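Local coordinates for STING-associated CdnE c-di-GMP synthase (Flavobacteriaceae, PDB 6WT8), which probably synthesises the cyclic dinucleotide c-di-GMP from GTP as a second messenger for a STING partner in bacterial CBASS anti-phage defence, at residues Ile49-Gly57 / Asn255-Asp266; Ile99-Leu107 / Glu192-Ala200. All blocks are in the same frame, centred on the assembly; numbering follows the deposited sequence.

Overall arrangement
From the N terminus the chain passes through helix 5-16 and reaches helix 46-56, which carries the first segment of contact 1; its partner, on helix 253-266, comes 198 residues later. Contact 2 is nested inside that long loop: Ile99-Leu107 leads into strand 106-112 and meets strand 192-204 after an excursion of 84 residues that holds both helices and strands. The outer closure joins the N-terminal helices to the helical C-terminal part, while the inner one pairs two parallel strands of the mixed sheet of the nucleotidyltransferase core. Their centres lie about 21 Å apart, yet they touch through Ile99, whose side chain packs on helix 253-266 at Arg258, Lys261, Asn262 and Tyr265.

Contact 1 of 2, residues Ile49-Gly57 / Asn255-Asp266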
loop_
_atom_site.group_PDB
_atom_site.type_symbol
_atom_site.label_atom_id
_atom_site.label_comp_id
_atom_site.label_asym_id
_atom_site.label_seq_id
_atom_site.Cartn_x
_atom_site.Cartn_y
_atom_site.Cartn_z
ATOM N N ILE A 49 13.163 20.801 -7.138
ATOM C CA ILE A 49 11.855 20.601 -7.773
ATOM C C ILE A 49 11.591 19.126 -8.048
ATOM O O ILE A 49 10.470 18.618 -7.861
ATOM C CB ILE A 49 11.775 21.447 -9.056
ATOM C CG1 ILE A 49 11.829 22.914 -8.673
ATOM C CG2 ILE A 49 10.514 21.159 -9.815
ATOM C CD1 ILE A 49 12.086 23.786 -9.917
ATOM N N TYR A 50 12.612 18.411 -8.512
ATOM C CA TYR A 50 12.455 16.974 -8.707
ATOM C C TYR A 50 12.057 16.287 -7.405
ATOM O O TYR A 50 11.178 15.414 -7.399
ATOM C CB TYR A 50 13.758 16.382 -9.232
ATOM C CG TYR A 50 13.761 14.864 -9.313
ATOM C CD1 TYR A 50 12.852 14.187 -10.118
ATOM C CD2 TYR A 50 14.671 14.133 -8.569
ATOM C CE1 TYR A 50 12.838 12.730 -10.202
ATOM C CE2 TYR A 50 14.677 12.699 -8.650
ATOM C CZ TYR A 50 13.770 12.039 -9.451
ATOM O OH TYR A 50 13.736 10.641 -9.583
ATOM N N ILE A 51 12.778 16.592 -6.336
ATOM C CA ILE A 51 12.441 15.991 -5.031
ATOM C C ILE A 51 10.999 16.321 -4.633
ATOM O O ILE A 51 10.222 15.428 -4.221
ATOM C CB ILE A 51 13.429 16.478 -3.965
ATOM C CG1 ILE A 51 14.836 15.969 -4.269
ATOM C CG2 ILE A 51 12.955 16.065 -2.557
ATOM C CD1 ILE A 51 15.919 16.710 -3.486
ATOM N N LYS A 52 10.611 17.593 -4.784
ATOM C CA LYS A 52 9.255 18.005 -4.378
ATOM C C LYS A 52 8.197 17.243 -5.148
ATOM O O LYS A 52 7.196 16.775 -4.572
ATOM C CB LYS A 52 9.050 19.514 -4.620
ATOM C CG LYS A 52 9.693 20.335 -3.582
ATOM C CD LYS A 52 9.278 21.829 -3.739
ATOM C CE LYS A 52 9.738 22.416 -5.057
ATOM N NZ LYS A 52 9.546 23.963 -5.096
ATOM N N GLU A 53 8.350 17.175 -6.473
ATOM C CA GLU A 53 7.301 16.576 -7.282
ATOM C C GLU A 53 7.297 15.067 -7.116
ATOM O O GLU A 53 6.228 14.443 -7.194
ATOM C CB GLU A 53 7.485 17.037 -8.731
ATOM C CG GLU A 53 7.235 18.579 -8.735
ATOM C CD GLU A 53 7.095 19.208 -10.103
ATOM O OE1 GLU A 53 7.182 18.469 -11.105
ATOM O OE2 GLU A 53 6.918 20.472 -10.158
ATOM N N SER A 54 8.464 14.489 -6.808
ATOM C CA SER A 54 8.527 13.063 -6.499
ATOM C C SER A 54 7.865 12.747 -5.155
ATOM O O SER A 54 7.295 11.664 -4.989
ATOM C CB SER A 54 9.970 12.588 -6.454
ATOM O OG SER A 54 10.540 12.566 -7.750
HETATM N N MSE A 55 7.941 13.651 -4.194
HETATM C CA MSE A 55 7.334 13.479 -2.884
HETATM C C MSE A 55 5.828 13.689 -2.948
HETATM O O MSE A 55 5.100 13.026 -2.216
HETATM C CB MSE A 55 7.948 14.441 -1.854
HETATM C CG MSE A 55 9.305 13.944 -1.430
HETATM SE SE MSE A 55 9.960 15.157 -0.028
HETATM C CE MSE A 55 11.480 14.188 0.284
ATOM N N LYS A 56 5.342 14.625 -3.761
ATOM C CA LYS A 56 3.921 14.987 -3.673
ATOM C C LYS A 56 2.984 13.992 -4.352
ATOM O O LYS A 56 1.791 13.946 -3.996
ATOM C CB LYS A 56 3.703 16.378 -4.263
ATOM C CG LYS A 56 4.270 17.436 -3.360
ATOM C CD LYS A 56 4.206 18.801 -4.051
ATOM C CE LYS A 56 4.919 19.789 -3.179
ATOM N NZ LYS A 56 5.060 21.137 -3.841
ATOM N N GLY A 57 3.465 13.194 -5.310
ATOM C CA GLY A 57 2.630 12.168 -5.922
ATOM C C GLY A 57 1.652 12.676 -6.983
ATOM O O GLY A 57 1.880 13.668 -7.700
ATOM N N ASN A 255 5.354 11.196 1.962
ATOM C CA ASN A 255 6.269 11.878 1.055
ATOM C C ASN A 255 7.540 11.056 0.855
ATOM O O ASN A 255 8.036 10.926 -0.280
ATOM C CB ASN A 255 6.615 13.267 1.611
ATOM C CG ASN A 255 5.411 14.186 1.641
ATOM O OD1 ASN A 255 4.514 14.098 0.785
ATOM N ND2 ASN A 255 5.427 15.141 2.574
HETATM N N MSE A 256 8.036 10.409 1.927
HETATM C CA MSE A 256 9.246 9.557 1.793
HETATM C C MSE A 256 8.932 8.331 0.940
HETATM O O MSE A 256 9.762 7.926 0.085
HETATM C CB MSE A 256 9.815 9.100 3.148
HETATM C CG MSE A 256 10.393 10.299 3.844
HETATM SE SE MSE A 256 11.475 9.755 5.458
HETATM C CE MSE A 256 10.182 8.448 6.277
ATOM N N ILE A 257 7.752 7.733 1.133
ATOM C CA ILE A 257 7.420 6.533 0.354
ATOM C C ILE A 257 7.365 6.871 -1.134
ATOM O O ILE A 257 7.922 6.146 -1.995
ATOM C CB ILE A 257 6.083 5.978 0.849
ATOM C CG1 ILE A 257 6.331 5.300 2.207
ATOM C CG2 ILE A 257 5.508 4.917 -0.172
ATOM C CD1 ILE A 257 5.056 4.897 2.956
ATOM N N ARG A 258 6.619 7.947 -1.473
ATOM C CA ARG A 258 6.464 8.298 -2.889
ATOM C C ARG A 258 7.807 8.680 -3.492
ATOM O O ARG A 258 8.071 8.372 -4.653
ATOM C CB ARG A 258 5.431 9.431 -3.022
ATOM C CG ARG A 258 4.021 8.920 -2.655
ATOM C CD ARG A 258 2.923 9.942 -3.006
ATOM N NE ARG A 258 3.105 11.098 -2.152
ATOM C CZ ARG A 258 2.319 11.494 -1.142
ATOM N NH1 ARG A 258 1.143 10.951 -0.761
ATOM N NH2 ARG A 258 2.711 12.541 -0.470
ATOM N N PHE A 259 8.643 9.404 -2.731
ATOM C CA PHE A 259 9.977 9.752 -3.225
ATOM C C PHE A 259 10.768 8.511 -3.565
ATOM O O PHE A 259 11.305 8.406 -4.664
ATOM C CB PHE A 259 10.700 10.572 -2.152
ATOM C CG PHE A 259 12.105 10.959 -2.495
ATOM C CD1 PHE A 259 12.363 11.816 -3.516
ATOM C CD2 PHE A 259 13.126 10.550 -1.714
ATOM C CE1 PHE A 259 13.694 12.195 -3.838
ATOM C CE2 PHE A 259 14.438 10.924 -2.012
ATOM C CZ PHE A 259 14.708 11.779 -3.056
ATOM N N LEU A 260 10.843 7.539 -2.639
ATOM C CA LEU A 260 11.672 6.357 -2.949
ATOM C C LEU A 260 11.099 5.571 -4.130
ATOM O O LEU A 260 11.846 5.009 -4.942
ATOM C CB LEU A 260 11.793 5.433 -1.724
ATOM C CG LEU A 260 12.781 5.717 -0.618
ATOM C CD1 LEU A 260 12.916 4.377 0.195
ATOM C CD2 LEU A 260 14.148 6.152 -1.167
ATOM N N LYS A 261 9.759 5.487 -4.237
ATOM C CA LYS A 261 9.149 4.808 -5.386
ATOM C C LYS A 261 9.532 5.495 -6.689
ATOM O O LYS A 261 9.857 4.822 -7.679
ATOM C CB LYS A 261 7.629 4.764 -5.229
ATOM C CG LYS A 261 7.130 3.759 -4.209
ATOM C CD LYS A 261 5.601 3.765 -4.280
ATOM C CE LYS A 261 4.982 2.899 -3.273
ATOM N NZ LYS A 261 3.518 2.784 -3.711
ATOM N N ASN A 262 9.556 6.828 -6.701
ATOM C CA ASN A 262 9.948 7.543 -7.912
ATOM C C ASN A 262 11.416 7.304 -8.220
ATOM O O ASN A 262 11.784 7.158 -9.391
ATOM C CB ASN A 262 9.676 9.059 -7.735
ATOM C CG ASN A 262 8.245 9.438 -8.197
ATOM O OD1 ASN A 262 7.918 9.243 -9.369
ATOM N ND2 ASN A 262 7.391 9.922 -7.292
ATOM N N ILE A 263 12.286 7.378 -7.205
ATOM C CA ILE A 263 13.715 7.121 -7.451
ATOM C C ILE A 263 13.895 5.723 -8.027
ATOM O O ILE A 263 14.645 5.525 -8.983
ATOM C CB ILE A 263 14.532 7.270 -6.155
ATOM C CG1 ILE A 263 14.476 8.696 -5.619
ATOM C CG2 ILE A 263 15.995 6.815 -6.324
ATOM C CD1 ILE A 263 14.687 9.762 -6.589
ATOM N N LYS A 264 13.200 4.729 -7.454
ATOM C CA LYS A 264 13.361 3.373 -7.989
ATOM C C LYS A 264 12.903 3.289 -9.454
ATOM O O LYS A 264 13.545 2.627 -10.315
ATOM C CB LYS A 264 12.569 2.376 -7.124
ATOM C CG LYS A 264 13.000 0.933 -7.459
ATOM C CD LYS A 264 12.437 -0.064 -6.403
ATOM C CE LYS A 264 10.922 -0.239 -6.549
ATOM N NZ LYS A 264 10.560 -1.259 -7.630
ATOM N N TYR A 265 11.792 3.952 -9.759
ATOM C CA TYR A 265 11.190 3.883 -11.075
ATOM C C TYR A 265 12.130 4.446 -12.129
ATOM O O TYR A 265 12.303 3.841 -13.182
ATOM C CB TYR A 265 9.840 4.626 -11.050
ATOM C CG TYR A 265 8.971 4.338 -12.261
ATOM C CD1 TYR A 265 9.123 5.043 -13.459
ATOM C CD2 TYR A 265 7.982 3.361 -12.180
ATOM C CE1 TYR A 265 8.301 4.746 -14.549
ATOM C CE2 TYR A 265 7.134 3.077 -13.277
ATOM C CZ TYR A 265 7.319 3.782 -14.430
ATOM O OH TYR A 265 6.519 3.475 -15.528
ATOM N N ASP A 266 12.826 5.539 -11.796
ATOM C CA ASP A 266 13.712 6.233 -12.734
ATOM C C ASP A 266 15.133 5.702 -12.703
ATOM O O ASP A 266 15.958 6.110 -13.532
ATOM C CB ASP A 266 13.692 7.735 -12.401
ATOM C CG ASP A 266 12.400 8.427 -12.880
ATOM O OD1 ASP A 266 11.847 7.965 -13.857
ATOM O OD2 ASP A 266 12.002 9.406 -12.213
HETATM O O HOH W 1 5.161 11.764 -7.855
#
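Met55 CA comes within 4.4 Å of Asn255 CA where the last turn of helix 49-56 runs up against helix 255-266. The short axes pass 7.2 Å apart, with their N-to-C directions 112° apart, and Gly57 breaks the first helix with positive phi. Two carbonyls of that last turn are taken up by side chains of the crossing helix. Met55 O receives both Arg258 NE, at 2.8 Å, and Arg258 NH2, at 3.0 Å, a side-on grip lying in the guanidinium plane. A bend at chi3 (-66°) turns the arginine to this position, while Lys56 O sits over one guanidinium face and NH1 goes on to Asn96 O. Next to it, Asn262 ND2 reaches Ser54 O at 2.9 Å, in the carbonyl plane and on a lone pair; the same nitrogen gives a proton to a water that in turn donates to Glu53 O. Carbonyls in the last turn of one helix are thus bonded by side chains of another, at the junction of the N-terminal helices with the helical C-terminal part of this CD-NTase. Gly57 CA passes 3.7 Å from Arg258 CD, too near for a CB there. Beneath the polar row, Phe259 stands with CG anti to its backbone N (chi1 178°), its CD1 edge 3.9 Å from Ser54 CB. Met55 CE lies over one face of this ring and Ile263 CG1 over the opposite one. Further along, Ile263 CD1 approaches Tyr50 CE2 to 3.6 Å, and Ser54 OG, bonded to Tyr50 O, rests above the rim of the tyrosine ring.

Contact 2 of 2, residues Ile99-Leu107 / Glu192-Ala200; sequences ILKENDVDL and ERDIDVVTA
Along the in-plane edge of the Arg193 guanidinium lie Lys101 O at one end and Asp104 OD1 on the NE side. This is the entry to the parallel pairing of strand 106-112 with strand 192-204 in a nucleotidyltransferase core. NH1 and NH2 share the lysine carbonyl end-on, at 3.1 Å from NH1 and 3.0 Å from NH2 to Lys101 O. Asp104 OD1 is gripped side-on: NE arrives on the syn side, 2.9 Å from OD1, whereas NH2 meets the same oxygen from above the carboxylate plane, since the two flat groups are turned 67° apart. Bends at chi2 and chi3 bring the guanidinium across to the type I turn Leu100-Asn103, and Ser66 OG is a further partner of Asp104 OD1. The Asp104-Val105-Asp106 sequence, with Asp196 on the neighbouring strand, is consistent with the acidic triad of that superfamily. An alanine in place of Arg193 would remove every guanidinium bond, and would probably deprive Asp104 of its salt-bridge mate and let the turn at Lys101 shift.

The strands lock in register about Val197: Leu107 N bonds to Asp196 O at 2.9 Å, and Leu107 O accepts Val198 N at 2.8 Å. Leu107 and Val197 point the same way, side by side, with CD2 of the leucine 4.0 Å from CG1 of the valine. Asp106 and Asp196 also run alongside each other, OD1 of Asp106 lying 3.6 Å from CB of Asp196; Gln90 holds the former's OD2, and Ser183 and Lys180 the latter's OD1. Between them one water donates to Val105 O and to Asp106 OD1 and accepts from Asp196 N, 2.9 Å from the water oxygen.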
loop_
_atom_site.group_PDB
_atom_site.type_symbol
_atom_site.label_atom_id
_atom_site.label_comp_id
_atom_site.label_asym_id
_atom_site.label_seq_id
_atom_site.Cartn_x
_atom_site.Cartn_y
_atom_site.Cartn_z
ATOM N N ILE A 99 2.325 6.352 -7.475
ATOM C CA ILE A 99 3.069 7.373 -8.210
ATOM C C ILE A 99 2.720 7.401 -9.692
ATOM O O ILE A 99 3.317 8.199 -10.450
ATOM C CB ILE A 99 4.600 7.226 -8.040
ATOM C CG1 ILE A 99 5.069 5.891 -8.540
ATOM C CG2 ILE A 99 4.978 7.399 -6.559
ATOM C CD1 ILE A 99 6.593 5.890 -8.974
ATOM N N LEU A 100 1.761 6.582 -10.131
ATOM C CA LEU A 100 1.301 6.643 -11.523
ATOM C C LEU A 100 -0.162 7.058 -11.566
ATOM O O LEU A 100 -0.992 6.464 -10.868
ATOM C CB LEU A 100 1.456 5.289 -12.245
ATOM C CG LEU A 100 2.800 4.579 -12.140
ATOM C CD1 LEU A 100 2.799 3.223 -12.881
ATOM C CD2 LEU A 100 3.906 5.460 -12.637
ATOM N N LYS A 101 -0.486 8.024 -12.446
ATOM C CA LYS A 101 -1.875 8.456 -12.545
ATOM C C LYS A 101 -2.802 7.321 -12.970
ATOM O O LYS A 101 -3.994 7.437 -12.714
ATOM C CB LYS A 101 -1.999 9.615 -13.559
ATOM C CG LYS A 101 -1.518 9.276 -14.985
ATOM C CD LYS A 101 -1.349 10.573 -15.836
ATOM C CE LYS A 101 -1.049 10.179 -17.295
ATOM N NZ LYS A 101 0.258 9.535 -17.502
ATOM N N GLU A 102 -2.279 6.272 -13.621
ATOM C CA GLU A 102 -3.119 5.143 -14.038
ATOM C C GLU A 102 -3.361 4.114 -12.945
ATOM O O GLU A 102 -4.140 3.177 -13.160
ATOM C CB GLU A 102 -2.501 4.422 -15.248
ATOM C CG GLU A 102 -2.262 5.316 -16.470
ATOM C CD GLU A 102 -0.945 6.105 -16.459
ATOM O OE1 GLU A 102 -0.079 5.920 -15.550
ATOM O OE2 GLU A 102 -0.785 6.911 -17.432
ATOM N N ASN A 103 -2.715 4.205 -11.798
ATOM C CA ASN A 103 -3.007 3.256 -10.733
ATOM C C ASN A 103 -4.421 3.485 -10.197
ATOM O O ASN A 103 -4.902 4.615 -10.093
ATOM C CB ASN A 103 -2.017 3.422 -9.593
ATOM C CG ASN A 103 -0.594 3.096 -9.948
ATOM O OD1 ASN A 103 0.309 3.742 -9.429
ATOM N ND2 ASN A 103 -0.370 2.071 -10.779
ATOM N N ASP A 104 -5.093 2.390 -9.828
ATOM C CA ASP A 104 -6.451 2.423 -9.348
ATOM C C ASP A 104 -6.604 1.653 -8.051
ATOM O O ASP A 104 -5.850 0.706 -7.777
ATOM C CB ASP A 104 -7.366 1.780 -10.389
ATOM C CG ASP A 104 -7.608 2.678 -11.540
ATOM O OD1 ASP A 104 -8.404 3.629 -11.399
ATOM O OD2 ASP A 104 -6.998 2.437 -12.604
ATOM N N VAL A 105 -7.583 2.092 -7.248
ATOM C CA VAL A 105 -8.065 1.235 -6.143
ATOM C C VAL A 105 -8.601 -0.063 -6.740
ATOM O O VAL A 105 -9.195 -0.070 -7.832
ATOM C CB VAL A 105 -9.148 1.878 -5.254
ATOM C CG1 VAL A 105 -8.644 3.160 -4.543
ATOM C CG2 VAL A 105 -10.423 2.230 -6.052
ATOM N N ASP A 106 -8.425 -1.173 -6.013
ATOM C CA ASP A 106 -9.181 -2.387 -6.347
ATOM C C ASP A 106 -10.439 -2.440 -5.489
ATOM O O ASP A 106 -10.412 -2.082 -4.290
ATOM C CB ASP A 106 -8.423 -3.683 -5.993
ATOM C CG ASP A 106 -7.163 -3.913 -6.741
ATOM O OD1 ASP A 106 -6.985 -3.420 -7.853
ATOM O OD2 ASP A 106 -6.320 -4.686 -6.206
ATOM N N LEU A 107 -11.537 -2.921 -6.075
ATOM C CA LEU A 107 -12.729 -3.196 -5.284
ATOM C C LEU A 107 -12.662 -4.631 -4.760
ATOM O O LEU A 107 -12.376 -5.566 -5.526
ATOM C CB LEU A 107 -13.973 -3.017 -6.165
ATOM C CG LEU A 107 -15.328 -3.299 -5.452
ATOM C CD1 LEU A 107 -16.404 -2.498 -6.133
ATOM C CD2 LEU A 107 -15.706 -4.803 -5.534
ATOM N N GLU A 192 -13.773 7.512 -16.746
ATOM C CA GLU A 192 -13.085 6.468 -17.494
ATOM C C GLU A 192 -11.904 5.940 -16.687
ATOM O O GLU A 192 -10.818 6.543 -16.693
ATOM C CB GLU A 192 -12.626 7.013 -18.837
ATOM C CG GLU A 192 -12.095 5.961 -19.774
ATOM C CD GLU A 192 -11.908 6.504 -21.189
ATOM O OE1 GLU A 192 -11.530 5.717 -22.084
ATOM O OE2 GLU A 192 -12.142 7.721 -21.396
ATOM N N ARG A 193 -12.112 4.800 -16.012
ATOM C CA ARG A 193 -11.083 4.133 -15.205
ATOM C C ARG A 193 -11.276 2.640 -15.319
ATOM O O ARG A 193 -12.402 2.178 -15.478
ATOM C CB ARG A 193 -11.137 4.477 -13.711
ATOM C CG ARG A 193 -11.044 6.000 -13.385
ATOM C CD ARG A 193 -9.689 6.627 -13.705
ATOM N NE ARG A 193 -8.598 6.086 -12.874
ATOM C CZ ARG A 193 -7.355 6.553 -12.842
ATOM N NH1 ARG A 193 -7.019 7.656 -13.477
ATOM N NH2 ARG A 193 -6.465 5.883 -12.132
ATOM N N ASP A 194 -10.173 1.873 -15.189
ATOM C CA ASP A 194 -10.253 0.415 -15.213
ATOM C C ASP A 194 -10.113 -0.110 -13.795
ATOM O O ASP A 194 -9.110 0.146 -13.120
ATOM C CB ASP A 194 -9.178 -0.188 -16.110
ATOM C CG ASP A 194 -9.223 0.377 -17.521
ATOM O OD1 ASP A 194 -10.323 0.575 -18.057
ATOM O OD2 ASP A 194 -8.147 0.661 -18.073
ATOM N N ILE A 195 -11.124 -0.832 -13.317
ATOM C CA ILE A 195 -11.165 -1.274 -11.931
ATOM C C ILE A 195 -11.112 -2.795 -11.865
ATOM O O ILE A 195 -11.906 -3.469 -12.528
ATOM C CB ILE A 195 -12.445 -0.778 -11.248
ATOM C CG1 ILE A 195 -12.544 0.760 -11.318
ATOM C CG2 ILE A 195 -12.560 -1.268 -9.822
ATOM C CD1 ILE A 195 -11.393 1.523 -10.632
ATOM N N ASP A 196 -10.206 -3.334 -11.045
ATOM C CA ASP A 196 -10.202 -4.769 -10.760
ATOM C C ASP A 196 -11.137 -5.080 -9.603
ATOM O O ASP A 196 -11.127 -4.391 -8.589
ATOM C CB ASP A 196 -8.799 -5.262 -10.394
ATOM C CG ASP A 196 -7.953 -5.623 -11.594
ATOM O OD1 ASP A 196 -8.296 -6.569 -12.367
ATOM O OD2 ASP A 196 -6.924 -4.934 -11.762
ATOM N N VAL A 197 -11.941 -6.139 -9.762
ATOM C CA VAL A 197 -12.898 -6.613 -8.765
ATOM C C VAL A 197 -12.386 -7.939 -8.224
ATOM O O VAL A 197 -12.277 -8.910 -8.979
ATOM C CB VAL A 197 -14.292 -6.780 -9.400
ATOM C CG1 VAL A 197 -15.239 -7.446 -8.463
ATOM C CG2 VAL A 197 -14.836 -5.408 -9.850
ATOM N N VAL A 198 -12.066 -7.958 -6.934
ATOM C CA VAL A 198 -11.502 -9.110 -6.233
ATOM C C VAL A 198 -12.603 -9.724 -5.386
ATOM O O VAL A 198 -13.350 -8.995 -4.730
ATOM C CB VAL A 198 -10.330 -8.607 -5.368
ATOM C CG1 VAL A 198 -9.668 -9.725 -4.622
ATOM C CG2 VAL A 198 -9.322 -7.902 -6.305
ATOM N N THR A 199 -12.694 -11.061 -5.401
ATOM C CA THR A 199 -13.664 -11.816 -4.616
ATOM C C THR A 199 -12.895 -12.636 -3.588
ATOM O O THR A 199 -11.950 -13.347 -3.949
ATOM C CB THR A 199 -14.505 -12.702 -5.517
ATOM O OG1 THR A 199 -15.093 -11.896 -6.554
ATOM C CG2 THR A 199 -15.572 -13.478 -4.749
ATOM N N ALA A 200 -13.300 -12.535 -2.327
ATOM C CA ALA A 200 -12.540 -13.128 -1.242
ATOM C C ALA A 200 -13.462 -13.533 -0.109
ATOM O O ALA A 200 -14.639 -13.176 -0.077
ATOM C CB ALA A 200 -11.524 -12.111 -0.727
HETATM O O HOH W 2 -7.801 3.504 -14.892
HETATM O O HOH W 3 -8.135 -1.800 -9.658
HETATM O O HOH W 4 -5.136 -4.977 -9.623
#